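Local coordinates for uncharacterized protein (Staphylococcus aureus subsp. aureus, PDB 4LQZ) that is of unknown function but belongs to the DUF4909 family and adopts a streptavidin-like fold built on antiparallel strands, at residues Y63-Y68 / L84-D89. Residues are numbered along the deposited sequence; the frame is centred on the assembly and turned at random.
Sequences YLFIEY and LKYKKD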
ATOM      1  N   TYR A  63       8.459   2.113   0.567  1.00 26.35           N
ATOM      2  CA  TYR A  63       7.100   2.569   0.805  1.00 25.28           C
ATOM      3  C   TYR A  63       6.253   2.342  -0.416  1.00 28.81           C
ATOM      4  O   TYR A  63       6.724   2.527  -1.538  1.00 29.34           O
ATOM      5  CB  TYR A  63       7.076   4.062   1.216  1.00 29.04           C
ATOM      6  CG  TYR A  63       7.922   4.396   2.434  1.00 32.03           C
ATOM      7  CD1 TYR A  63       9.293   4.620   2.315  1.00 34.86           C
ATOM      8  CD2 TYR A  63       7.347   4.527   3.694  1.00 33.11           C
ATOM      9  CE1 TYR A  63      10.077   4.915   3.429  1.00 36.58           C
ATOM     10  CE2 TYR A  63       8.123   4.813   4.816  1.00 35.46           C
ATOM     11  CZ  TYR A  63       9.486   5.030   4.676  1.00 43.42           C
ATOM     12  OH  TYR A  63      10.266   5.338   5.765  1.00 46.99           O
ATOM     13  N   LEU A  64       5.028   1.842  -0.198  1.00 25.14           N
ATOM     14  CA  LEU A  64       4.057   1.644  -1.252  1.00 24.94           C
ATOM     15  C   LEU A  64       3.173   2.872  -1.326  1.00 27.21           C
ATOM     16  O   LEU A  64       2.661   3.322  -0.303  1.00 26.98           O
ATOM     17  CB  LEU A  64       3.203   0.373  -1.048  1.00 24.04           C
ATOM     18  CG  LEU A  64       2.065   0.194  -2.082  1.00 27.74           C
ATOM     19  CD1 LEU A  64       2.634  -0.144  -3.483  1.00 26.59           C
ATOM     20  CD2 LEU A  64       1.068  -0.858  -1.625  1.00 25.18           C
ATOM     21  N   PHE A  65       3.034   3.436  -2.531  1.00 24.71           N
ATOM     22  CA  PHE A  65       2.146   4.548  -2.847  1.00 25.33           C
ATOM     23  C   PHE A  65       1.030   3.965  -3.688  1.00 27.13           C
ATOM     24  O   PHE A  65       1.327   3.442  -4.750  1.00 26.58           O
ATOM     25  CB  PHE A  65       2.917   5.630  -3.621  1.00 28.82           C
ATOM     26  CG  PHE A  65       4.002   6.315  -2.840  1.00 32.68           C
ATOM     27  CD1 PHE A  65       5.227   5.685  -2.617  1.00 35.01           C
ATOM     28  CD2 PHE A  65       3.808   7.592  -2.324  1.00 37.37           C
ATOM     29  CE1 PHE A  65       6.226   6.313  -1.870  1.00 37.69           C
ATOM     30  CE2 PHE A  65       4.815   8.228  -1.600  1.00 42.19           C
ATOM     31  CZ  PHE A  65       6.020   7.588  -1.384  1.00 40.13           C
ATOM     32  N   ILE A  66      -0.217   3.954  -3.213  1.00 23.82           N
ATOM     33  CA  ILE A  66      -1.291   3.321  -4.003  1.00 23.19           C
ATOM     34  C   ILE A  66      -2.599   4.140  -3.943  1.00 28.79           C
ATOM     35  O   ILE A  66      -2.951   4.701  -2.898  1.00 26.75           O
ATOM     36  CB  ILE A  66      -1.514   1.825  -3.545  1.00 23.82           C
ATOM     37  CG1 ILE A  66      -2.452   1.039  -4.502  1.00 22.96           C
ATOM     38  CG2 ILE A  66      -1.954   1.708  -2.039  1.00 24.89           C
ATOM     39  CD1 ILE A  66      -2.340  -0.513  -4.382  1.00 28.84           C
ATOM     40  N   GLU A  67      -3.313   4.184  -5.083  1.00 28.03           N
ATOM     41  CA  GLU A  67      -4.625   4.820  -5.174  1.00 29.08           C
ATOM     42  C   GLU A  67      -5.581   4.067  -4.313  1.00 31.68           C
ATOM     43  O   GLU A  67      -5.394   2.873  -4.112  1.00 28.69           O
ATOM     44  CB  GLU A  67      -5.165   4.779  -6.606  1.00 30.62           C
ATOM     45  CG  GLU A  67      -4.614   5.809  -7.531  1.00 39.51           C
ATOM     46  CD  GLU A  67      -5.454   5.878  -8.786  1.00 55.68           C
ATOM     47  OE1 GLU A  67      -5.484   4.876  -9.538  1.00 30.13           O
ATOM     48  OE2 GLU A  67      -6.143   6.907  -8.971  1.00 45.63           O
ATOM     49  N   TYR A  68      -6.652   4.726  -3.879  1.00 31.81           N
ATOM     50  CA  TYR A  68      -7.701   4.101  -3.093  1.00 30.31           C
ATOM     51  C   TYR A  68      -8.390   2.973  -3.896  1.00 31.65           C
ATOM     52  O   TYR A  68      -8.620   3.125  -5.095  1.00 29.96           O
ATOM     53  CB  TYR A  68      -8.716   5.174  -2.679  1.00 32.83           C
ATOM     54  CG  TYR A  68      -9.925   4.609  -1.981  1.00 35.48           C
ATOM     55  CD1 TYR A  68      -9.815   4.013  -0.724  1.00 38.02           C
ATOM     56  CD2 TYR A  68     -11.186   4.676  -2.568  1.00 36.74           C
ATOM     57  CE1 TYR A  68     -10.921   3.444  -0.101  1.00 41.35           C
ATOM     58  CE2 TYR A  68     -12.302   4.137  -1.940  1.00 37.81           C
ATOM     59  CZ  TYR A  68     -12.168   3.528  -0.705  1.00 45.92           C
ATOM     60  OH  TYR A  68     -13.281   3.014  -0.087  1.00 50.06           O
ATOM     61  N   LEU A  84      -0.739   8.531   5.670  1.00 43.09           N
ATOM     62  CA  LEU A  84      -0.123   9.666   4.967  1.00 44.36           C
ATOM     63  C   LEU A  84      -0.529   9.655   3.466  1.00 46.00           C
ATOM     64  O   LEU A  84      -0.579   8.584   2.839  1.00 40.77           O
ATOM     65  CB  LEU A  84       1.421   9.588   5.109  1.00 44.16           C
ATOM     66  CG  LEU A  84       2.268  10.717   4.488  1.00 50.95           C
ATOM     67  CD1 LEU A  84       2.044  12.042   5.189  1.00 55.78           C
ATOM     68  CD2 LEU A  84       3.742  10.373   4.512  1.00 53.46           C
ATOM     69  N   LYS A  85      -0.820  10.839   2.910  1.00 45.20           N
ATOM     70  CA  LYS A  85      -1.197  10.946   1.506  1.00 44.49           C
ATOM     71  C   LYS A  85      -0.150  11.702   0.713  1.00 51.06           C
ATOM     72  O   LYS A  85       0.489  12.633   1.221  1.00 54.59           O
ATOM     73  CB  LYS A  85      -2.567  11.611   1.337  1.00 48.46           C
ATOM     74  CG  LYS A  85      -3.741  10.759   1.805  1.00 53.03           C
ATOM     75  CD  LYS A  85      -4.946  11.640   2.037  1.00 61.34           C
ATOM     76  CE  LYS A  85      -6.144  10.874   2.528  1.00 79.21           C
ATOM     77  NZ  LYS A  85      -7.406  11.653   2.374  1.00 89.63           N
ATOM     78  N   TYR A  86       0.012  11.287  -0.544  1.00 44.89           N
ATOM     79  CA  TYR A  86       0.922  11.864  -1.517  1.00 45.45           C
ATOM     80  C   TYR A  86       0.121  12.228  -2.765  1.00 50.89           C
ATOM     81  O   TYR A  86      -0.664  11.406  -3.253  1.00 46.86           O
ATOM     82  CB  TYR A  86       2.047  10.865  -1.835  1.00 43.59           C
ATOM     83  CG  TYR A  86       2.927  11.254  -3.001  1.00 46.17           C
ATOM     84  CD1 TYR A  86       4.023  12.090  -2.823  1.00 51.42           C
ATOM     85  CD2 TYR A  86       2.698  10.739  -4.273  1.00 45.34           C
ATOM     86  CE1 TYR A  86       4.838  12.451  -3.891  1.00 54.08           C
ATOM     87  CE2 TYR A  86       3.509  11.092  -5.350  1.00 48.02           C
ATOM     88  CZ  TYR A  86       4.586  11.938  -5.152  1.00 57.75           C
ATOM     89  OH  TYR A  86       5.412  12.259  -6.200  1.00 58.42           O
ATOM     90  N   LYS A  87       0.340  13.444  -3.287  1.00 52.26           N
ATOM     91  CA  LYS A  87      -0.337  13.943  -4.477  1.00 53.87           C
ATOM     92  C   LYS A  87       0.669  14.351  -5.557  1.00 63.74           C
ATOM     93  O   LYS A  87       1.430  15.311  -5.393  1.00 67.43           O
ATOM     94  CB  LYS A  87      -1.268  15.104  -4.130  1.00 58.53           C
ATOM     95  N   LYS A  88       0.683  13.569  -6.644  1.00 61.27           N
ATOM     96  CA  LYS A  88       1.471  13.758  -7.865  1.00 64.11           C
ATOM     97  C   LYS A  88       0.475  13.869  -8.971  1.00 70.48           C
ATOM     98  O   LYS A  88      -0.359  12.968  -9.121  1.00 67.62           O
ATOM     99  CB  LYS A  88       2.440  12.590  -8.111  1.00 64.80           C
ATOM    100  CG  LYS A  88       3.663  12.943  -8.968  1.00 82.34           C
ATOM    101  CD  LYS A  88       4.246  11.717  -9.707  1.00 87.27           C
ATOM    102  CE  LYS A  88       4.924  10.632  -8.886  1.00 86.42           C
ATOM    103  NZ  LYS A  88       5.465   9.533  -9.736  1.00 84.42           N
ATOM    104  N   ASP A  89       0.512  14.996  -9.704  1.00 71.61           N
ATOM    105  CA  ASP A  89      -0.411  15.351 -10.780  1.00 72.79           C
ATOM    106  C   ASP A  89      -1.827  15.471 -10.186  1.00 73.91           C
ATOM    107  O   ASP A  89      -2.030  16.274  -9.271  1.00 75.54           O
ATOM    108  CB  ASP A  89      -0.346  14.356 -11.966  1.00 73.15           C
ATOM    109  CG  ASP A  89       1.035  14.080 -12.551  1.00 87.56           C
ATOM    110  OD1 ASP A  89       1.979  14.865 -12.268  1.00 90.37           O
ATOM    111  OD2 ASP A  89       1.164  13.106 -13.322  1.00 93.98           O
TER
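F65 and Y86 mark the closest approach of two backbones that are not strand partners: their CA atoms stand 7.5 Å apart, and 63-68 and 84-89 share no hydrogen bond; one pair of aromatic side chains makes the contact. Both CA-CB bonds aim across the gap. In F65, CG lies opposite the carbonyl carbon (chi1 -66°), and the CD2-CE2 side of the ring is what reaches Y86. CD2 of F65 comes to 3.7 Å from CB of Y86, which sits at the phenyl edge near its plane, and CE2 of F65 lies 3.8 Å from CG of Y86. The touching is concentrated at the root of the tyrosine ring, and both residues are buried. The pair is a T-shaped stack, the phenylalanine edge directed at the tyrosine face, with centroids 5.2 Å apart and planes at 75°. Strand 91-100 links the two segments, pairing antiparallel with 61-66 and also with 85-88. On its other side, 61-66 pairs with strand 48-58, whose F54 stacks on F65 and meets the Y86 ring. This three-ring cluster belongs to the antiparallel sheet of the streptavidin-like fold, with loop residues V125 and I119 packing on F65 and Y86 respectively.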